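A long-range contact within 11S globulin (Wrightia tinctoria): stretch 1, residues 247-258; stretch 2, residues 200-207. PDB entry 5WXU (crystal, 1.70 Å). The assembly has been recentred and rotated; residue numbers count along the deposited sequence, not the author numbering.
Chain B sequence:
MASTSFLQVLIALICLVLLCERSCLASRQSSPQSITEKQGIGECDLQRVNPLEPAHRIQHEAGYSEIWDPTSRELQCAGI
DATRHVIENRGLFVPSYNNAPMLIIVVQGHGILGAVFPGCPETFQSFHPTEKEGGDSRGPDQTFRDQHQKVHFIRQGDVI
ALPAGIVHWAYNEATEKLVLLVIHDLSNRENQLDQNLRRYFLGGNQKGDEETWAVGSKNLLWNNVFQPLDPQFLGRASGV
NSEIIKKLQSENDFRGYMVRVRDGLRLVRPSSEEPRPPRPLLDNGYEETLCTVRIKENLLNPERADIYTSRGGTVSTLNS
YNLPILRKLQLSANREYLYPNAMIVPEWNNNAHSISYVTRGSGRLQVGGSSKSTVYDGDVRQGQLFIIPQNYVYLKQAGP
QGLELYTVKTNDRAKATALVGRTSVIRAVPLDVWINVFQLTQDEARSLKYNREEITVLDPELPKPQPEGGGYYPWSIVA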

ATOM      1  N   LYS B 247      28.349  18.742 -33.541  1.00 25.46           N
ATOM      2  CA  LYS B 247      29.217  18.424 -32.404  1.00 26.01           C
ATOM      3  C   LYS B 247      28.518  17.459 -31.401  1.00 25.64           C
ATOM      4  O   LYS B 247      29.199  16.550 -30.865  1.00 25.63           O
ATOM      5  CB  LYS B 247      29.686  19.686 -31.707  1.00 30.12           C
ATOM      6  CG  LYS B 247      30.591  20.567 -32.602  1.00 34.45           C
ATOM      7  CD  LYS B 247      30.983  21.908 -31.961  1.00 37.33           C
ATOM      8  CE  LYS B 247      31.854  22.693 -32.963  1.00 50.75           C
ATOM      9  NZ  LYS B 247      31.953  24.141 -32.628  1.00 54.13           N
ATOM     10  N   LEU B 248      27.191  17.641 -31.158  1.00 25.73           N
ATOM     11  CA  LEU B 248      26.450  16.628 -30.351  1.00 24.07           C
ATOM     12  C   LEU B 248      26.504  15.251 -30.969  1.00 23.44           C
ATOM     13  O   LEU B 248      26.627  14.209 -30.267  1.00 24.58           O
ATOM     14  CB  LEU B 248      25.000  17.010 -30.110  1.00 24.65           C
ATOM     15  CG  LEU B 248      24.724  17.929 -28.930  1.00 24.43           C
ATOM     16  CD1 LEU B 248      25.325  19.268 -29.101  1.00 23.68           C
ATOM     17  CD2 LEU B 248      23.203  18.111 -28.735  1.00 27.16           C
ATOM     18  N   GLN B 249      26.438  15.228 -32.297  1.00 23.38           N
ATOM     19  CA  GLN B 249      26.498  13.982 -33.084  1.00 23.64           C
ATOM     20  C   GLN B 249      27.893  13.428 -33.198  1.00 26.01           C
ATOM     21  O   GLN B 249      28.064  12.318 -33.665  1.00 26.44           O
ATOM     22  CB  GLN B 249      25.871  14.161 -34.494  1.00 23.90           C
ATOM     23  CG  GLN B 249      24.432  14.653 -34.435  1.00 25.86           C
ATOM     24  CD  GLN B 249      23.819  14.800 -35.813  1.00 30.13           C
ATOM     25  OE1 GLN B 249      24.391  15.435 -36.689  1.00 28.63           O
ATOM     26  NE2 GLN B 249      22.657  14.174 -36.016  1.00 30.65           N
ATOM     27  N   SER B 250      28.865  14.208 -32.747  1.00 26.53           N
ATOM     28  CA  SER B 250      30.234  13.742 -32.564  1.00 29.74           C
ATOM     29  C   SER B 250      30.843  13.424 -33.884  1.00 31.94           C
ATOM     30  O   SER B 250      31.624  12.524 -33.974  1.00 30.55           O
ATOM     31  CB  SER B 250      30.315  12.494 -31.668  1.00 26.74           C
ATOM     32  OG  SER B 250      31.643  12.285 -31.142  1.00 29.41           O
ATOM     33  N   GLU B 251      30.459  14.113 -34.936  1.00 43.97           N
ATOM     34  CA  GLU B 251      31.075  13.773 -36.196  1.00 49.42           C
ATOM     35  C   GLU B 251      32.546  14.275 -36.123  1.00 43.00           C
ATOM     36  O   GLU B 251      32.900  15.302 -35.425  1.00 33.78           O
ATOM     37  CB  GLU B 251      30.206  14.141 -37.436  1.00 62.46           C
ATOM     38  CG  GLU B 251      29.393  12.935 -38.061  1.00 63.77           C
ATOM     39  CD  GLU B 251      29.237  11.650 -37.174  1.00 67.09           C
ATOM     40  OE1 GLU B 251      30.229  10.866 -37.016  1.00 63.30           O
ATOM     41  OE2 GLU B 251      28.111  11.375 -36.666  1.00 58.92           O
ATOM     42  N   ASN B 252      33.385  13.432 -36.713  1.00 41.80           N
ATOM     43  CA  ASN B 252      34.831  13.589 -36.678  1.00 43.63           C
ATOM     44  C   ASN B 252      35.411  13.581 -35.272  1.00 41.47           C
ATOM     45  O   ASN B 252      36.450  14.186 -35.063  1.00 43.56           O
ATOM     46  CB  ASN B 252      35.268  14.871 -37.398  1.00 43.58           C
ATOM     47  CG  ASN B 252      34.674  14.978 -38.788  1.00 46.14           C
ATOM     48  OD1 ASN B 252      34.655  13.987 -39.544  1.00 50.77           O
ATOM     49  ND2 ASN B 252      34.145  16.169 -39.123  1.00 42.61           N
ATOM     50  N   ASP B 253      34.742  12.925 -34.308  1.00 35.07           N
ATOM     51  CA  ASP B 253      35.209  12.887 -32.909  1.00 32.55           C
ATOM     52  C   ASP B 253      35.054  11.428 -32.531  1.00 33.77           C
ATOM     53  O   ASP B 253      33.925  10.974 -32.305  1.00 41.13           O
ATOM     54  CB  ASP B 253      34.372  13.887 -32.081  1.00 35.18           C
ATOM     55  CG  ASP B 253      34.581  13.784 -30.551  1.00 40.01           C
ATOM     56  OD1 ASP B 253      35.424  12.970 -30.082  1.00 37.12           O
ATOM     57  OD2 ASP B 253      33.882  14.564 -29.827  1.00 39.20           O
ATOM     58  N   PHE B 254      36.169  10.685 -32.514  1.00 31.15           N
ATOM     59  CA  PHE B 254      36.239   9.261 -32.277  1.00 34.02           C
ATOM     60  C   PHE B 254      37.006   8.912 -30.983  1.00 31.46           C
ATOM     61  O   PHE B 254      37.950   8.120 -30.980  1.00 31.83           O
ATOM     62  CB  PHE B 254      36.903   8.584 -33.488  1.00 40.34           C
ATOM     63  CG  PHE B 254      36.237   8.934 -34.794  1.00 44.22           C
ATOM     64  CD1 PHE B 254      34.961   8.442 -35.090  1.00 44.38           C
ATOM     65  CD2 PHE B 254      36.855   9.818 -35.700  1.00 46.50           C
ATOM     66  CE1 PHE B 254      34.311   8.778 -36.274  1.00 45.10           C
ATOM     67  CE2 PHE B 254      36.227  10.150 -36.885  1.00 44.45           C
ATOM     68  CZ  PHE B 254      34.948   9.641 -37.170  1.00 46.48           C
ATOM     69  N   ARG B 255      36.545   9.469 -29.874  1.00 26.73           N
ATOM     70  CA  ARG B 255      37.129   9.169 -28.549  1.00 25.82           C
ATOM     71  C   ARG B 255      36.453   8.006 -27.814  1.00 25.24           C
ATOM     72  O   ARG B 255      36.873   7.635 -26.705  1.00 29.24           O
ATOM     73  CB  ARG B 255      37.076  10.413 -27.705  1.00 24.68           C
ATOM     74  CG  ARG B 255      38.016  11.515 -28.227  1.00 26.40           C
ATOM     75  CD  ARG B 255      37.909  12.779 -27.474  1.00 27.31           C
ATOM     76  NE  ARG B 255      36.557  13.350 -27.558  1.00 27.00           N
ATOM     77  CZ  ARG B 255      36.027  14.214 -26.699  1.00 25.18           C
ATOM     78  NH1 ARG B 255      36.700  14.691 -25.651  1.00 26.78           N
ATOM     79  NH2 ARG B 255      34.799  14.603 -26.884  1.00 28.32           N
ATOM     80  N   GLY B 256      35.433   7.421 -28.397  1.00 25.55           N
ATOM     81  CA  GLY B 256      34.693   6.384 -27.703  1.00 25.25           C
ATOM     82  C   GLY B 256      33.761   7.072 -26.705  1.00 26.90           C
ATOM     83  O   GLY B 256      33.288   8.201 -26.909  1.00 24.75           O
ATOM     84  N   TYR B 257      33.473   6.360 -25.624  1.00 22.55           N
ATOM     85  CA  TYR B 257      32.431   6.833 -24.691  1.00 21.55           C
ATOM     86  C   TYR B 257      32.959   7.117 -23.316  1.00 21.49           C
ATOM     87  O   TYR B 257      32.199   7.305 -22.357  1.00 19.35           O
ATOM     88  CB  TYR B 257      31.304   5.785 -24.651  1.00 21.67           C
ATOM     89  CG  TYR B 257      30.633   5.623 -25.975  1.00 20.91           C
ATOM     90  CD1 TYR B 257      31.097   4.747 -26.917  1.00 23.21           C
ATOM     91  CD2 TYR B 257      29.573   6.424 -26.307  1.00 20.66           C
ATOM     92  CE1 TYR B 257      30.487   4.698 -28.164  1.00 24.45           C
ATOM     93  CE2 TYR B 257      28.932   6.335 -27.515  1.00 20.18           C
ATOM     94  CZ  TYR B 257      29.373   5.450 -28.430  1.00 25.26           C
ATOM     95  OH  TYR B 257      28.699   5.425 -29.645  1.00 25.26           O
ATOM     96  N   MET B 258      34.289   7.176 -23.180  1.00 21.01           N
ATOM     97  CA  MET B 258      34.933   7.699 -21.993  1.00 19.42           C
ATOM     98  C   MET B 258      36.016   8.645 -22.510  1.00 19.90           C
ATOM     99  O   MET B 258      36.846   8.200 -23.322  1.00 20.76           O
ATOM    100  CB  MET B 258      35.590   6.625 -21.125  1.00 22.36           C
ATOM    101  CG  MET B 258      34.699   5.510 -20.622  1.00 23.06           C
ATOM    102  SD  MET B 258      35.669   4.319 -19.714  1.00 22.34           S
ATOM    103  CE  MET B 258      34.473   3.016 -19.341  1.00 24.76           C
TER
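Stretch 2 (200-207) YFLGGNQK

This is a loop-on-loop contact in which an extended, glycine-rich segment runs roughly alongside the turn that follows a helix, in the same direction, and the chain then comes back against it at Gly256 and Tyr257; it is held at its middle by one asparagine amide and packed at one end through two aromatic rings. Stretch 2 leaves its strand after Phe201 and runs on as irregular chain. The pairing shows both runs: Gly203 CA lies 5.7 Å from Leu248 CA near the helix end, whereas the opposed return sets Gly204 CA 5.1 Å from Tyr257 CA and Lys207 CA 4.4 Å from Gly256 CA.

The receiving site is built by stretch 1 itself. Ser250, with positive phi, is the first residue to leave helical geometry, in a Schellman motif, and opens a type II turn to Asp253, presenting carbonyls that already serve the turn and still accept from Asn205. Asn205 ND2 donates to Ser250 O at 2.9 Å and, weakly, to Asp253 O at 3.4 Å; a side-chain acceptor, Glu251 OE1, takes a further bond from ND2 at 3.2 Å. Ser250 OG meanwhile bonds Asp253 O at 2.9 Å, bracing the turn, and water 1 links Ser250 OG to Gly204 N, the latter bond weak.

Glycine allows the close approach. An ideal CB on Gly204 would fall 2.4 Å from Tyr257 CD2, a clash, and the backbone angles of Gly203, Gly204 and Gly256 each call for glycine on their own. Tyr257 can therefore lie against bare backbone, its CE2 3.7 Å from Gly204 CA, with Asn205 N over one ring face. Its CD2 reaches Phe201 CG at 3.5 Å, over a face of the Phe201 ring; the two rings meet obliquely, planes at 43°.

Toward the exposed end, Phe254 CB touches Gln206 O at 3.3 Å, and Lys207 CA makes a CA-H...O contact with Phe254 O at 3.4 Å.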

ATOM      1  N   TYR B 200      22.016   3.964 -24.467  1.00 18.38           N
ATOM      2  CA  TYR B 200      21.713   5.144 -25.236  1.00 18.92           C
ATOM      3  C   TYR B 200      22.538   6.256 -24.650  1.00 18.89           C
ATOM      4  O   TYR B 200      22.272   6.717 -23.580  1.00 19.15           O
ATOM      5  CB  TYR B 200      20.204   5.449 -25.251  1.00 21.31           C
ATOM      6  CG  TYR B 200      19.398   4.520 -26.202  1.00 24.58           C
ATOM      7  CD1 TYR B 200      20.004   3.434 -26.896  1.00 30.10           C
ATOM      8  CD2 TYR B 200      18.090   4.736 -26.456  1.00 28.40           C
ATOM      9  CE1 TYR B 200      19.268   2.595 -27.717  1.00 31.49           C
ATOM     10  CE2 TYR B 200      17.329   3.877 -27.250  1.00 31.12           C
ATOM     11  CZ  TYR B 200      17.901   2.827 -27.910  1.00 32.38           C
ATOM     12  OH  TYR B 200      17.140   2.019 -28.787  1.00 29.71           O
ATOM     13  N   PHE B 201      23.483   6.789 -25.441  1.00 17.67           N
ATOM     14  CA  PHE B 201      24.412   7.771 -25.008  1.00 17.46           C
ATOM     15  C   PHE B 201      24.095   9.173 -25.549  1.00 16.30           C
ATOM     16  O   PHE B 201      23.614   9.314 -26.677  1.00 20.37           O
ATOM     17  CB  PHE B 201      25.848   7.338 -25.440  1.00 16.95           C
ATOM     18  CG  PHE B 201      26.465   6.285 -24.602  1.00 16.70           C
ATOM     19  CD1 PHE B 201      26.285   4.995 -24.917  1.00 16.84           C
ATOM     20  CD2 PHE B 201      27.227   6.593 -23.455  1.00 17.99           C
ATOM     21  CE1 PHE B 201      26.839   3.997 -24.151  1.00 19.00           C
ATOM     22  CE2 PHE B 201      27.743   5.607 -22.663  1.00 16.76           C
ATOM     23  CZ  PHE B 201      27.576   4.301 -23.047  1.00 16.70           C
ATOM     24  N   LEU B 202      24.263  10.179 -24.713  1.00 17.76           N
ATOM     25  CA  LEU B 202      24.089  11.615 -25.096  1.00 18.94           C
ATOM     26  C   LEU B 202      25.472  12.143 -25.477  1.00 20.75           C
ATOM     27  O   LEU B 202      26.165  12.781 -24.703  1.00 19.87           O
ATOM     28  CB  LEU B 202      23.500  12.418 -24.000  1.00 17.83           C
ATOM     29  CG  LEU B 202      21.998  12.125 -23.769  1.00 21.01           C
ATOM     30  CD1 LEU B 202      21.649  10.735 -23.341  1.00 24.55           C
ATOM     31  CD2 LEU B 202      21.485  13.155 -22.778  1.00 21.51           C
ATOM     32  N   GLY B 203      25.842  11.839 -26.702  1.00 22.86           N
ATOM     33  CA  GLY B 203      27.202  11.970 -27.119  1.00 22.46           C
ATOM     34  C   GLY B 203      27.936  10.715 -27.388  1.00 21.14           C
ATOM     35  O   GLY B 203      27.487   9.590 -27.199  1.00 20.17           O
ATOM     36  N   GLY B 204      29.204  10.910 -27.818  1.00 22.86           N
ATOM     37  CA  GLY B 204      30.079   9.803 -28.099  1.00 22.28           C
ATOM     38  C   GLY B 204      30.084   9.303 -29.505  1.00 24.97           C
ATOM     39  O   GLY B 204      29.163   9.563 -30.257  1.00 24.63           O
ATOM     40  N   ASN B 205      31.123   8.533 -29.843  1.00 24.05           N
ATOM     41  CA  ASN B 205      31.212   7.858 -31.117  1.00 28.93           C
ATOM     42  C   ASN B 205      32.231   6.727 -30.988  1.00 37.16           C
ATOM     43  O   ASN B 205      33.062   6.818 -30.103  1.00 38.66           O
ATOM     44  CB  ASN B 205      31.714   8.897 -32.105  1.00 31.00           C
ATOM     45  CG  ASN B 205      31.227   8.678 -33.510  1.00 34.16           C
ATOM     46  OD1 ASN B 205      30.573   7.672 -33.850  1.00 27.44           O
ATOM     47  ND2 ASN B 205      31.514   9.669 -34.345  1.00 37.46           N
ATOM     48  N   GLN B 206      32.191   5.719 -31.864  1.00 38.32           N
ATOM     49  CA  GLN B 206      33.218   4.645 -31.964  1.00 46.53           C
ATOM     50  C   GLN B 206      34.624   5.209 -31.829  1.00 46.47           C
ATOM     51  O   GLN B 206      34.887   6.244 -32.396  1.00 52.01           O
ATOM     52  CB  GLN B 206      33.140   3.931 -33.343  1.00 53.01           C
ATOM     53  CG  GLN B 206      33.115   4.869 -34.579  1.00 57.00           C
ATOM     54  CD  GLN B 206      34.066   4.466 -35.745  1.00 67.73           C
ATOM     55  OE1 GLN B 206      35.300   4.427 -35.588  1.00 73.86           O
ATOM     56  NE2 GLN B 206      33.485   4.220 -36.939  1.00 63.51           N
ATOM     57  N   LYS B 207      35.516   4.553 -31.077  1.00 52.35           N
ATOM     58  CA  LYS B 207      36.964   4.873 -31.109  1.00 50.99           C
ATOM     59  C   LYS B 207      37.594   4.177 -32.302  1.00 56.02           C
ATOM     60  O   LYS B 207      38.351   4.790 -33.044  1.00 61.23           O
ATOM     61  CB  LYS B 207      37.669   4.428 -29.805  1.00 51.95           C
ATOM     62  CG  LYS B 207      39.040   5.059 -29.526  1.00 50.00           C
ATOM     63  CD  LYS B 207      39.882   4.172 -28.625  1.00 46.72           C
ATOM     64  CE  LYS B 207      41.182   4.810 -28.143  1.00 56.45           C
ATOM     65  NZ  LYS B 207      41.635   6.089 -28.791  1.00 58.09           N
TER
HETATM   66  O   HOH W   1      31.690  12.628 -28.096  1.00 40.78           O
HETATM   67  O   HOH W   2      33.730  10.078 -28.779  1.00 30.22           O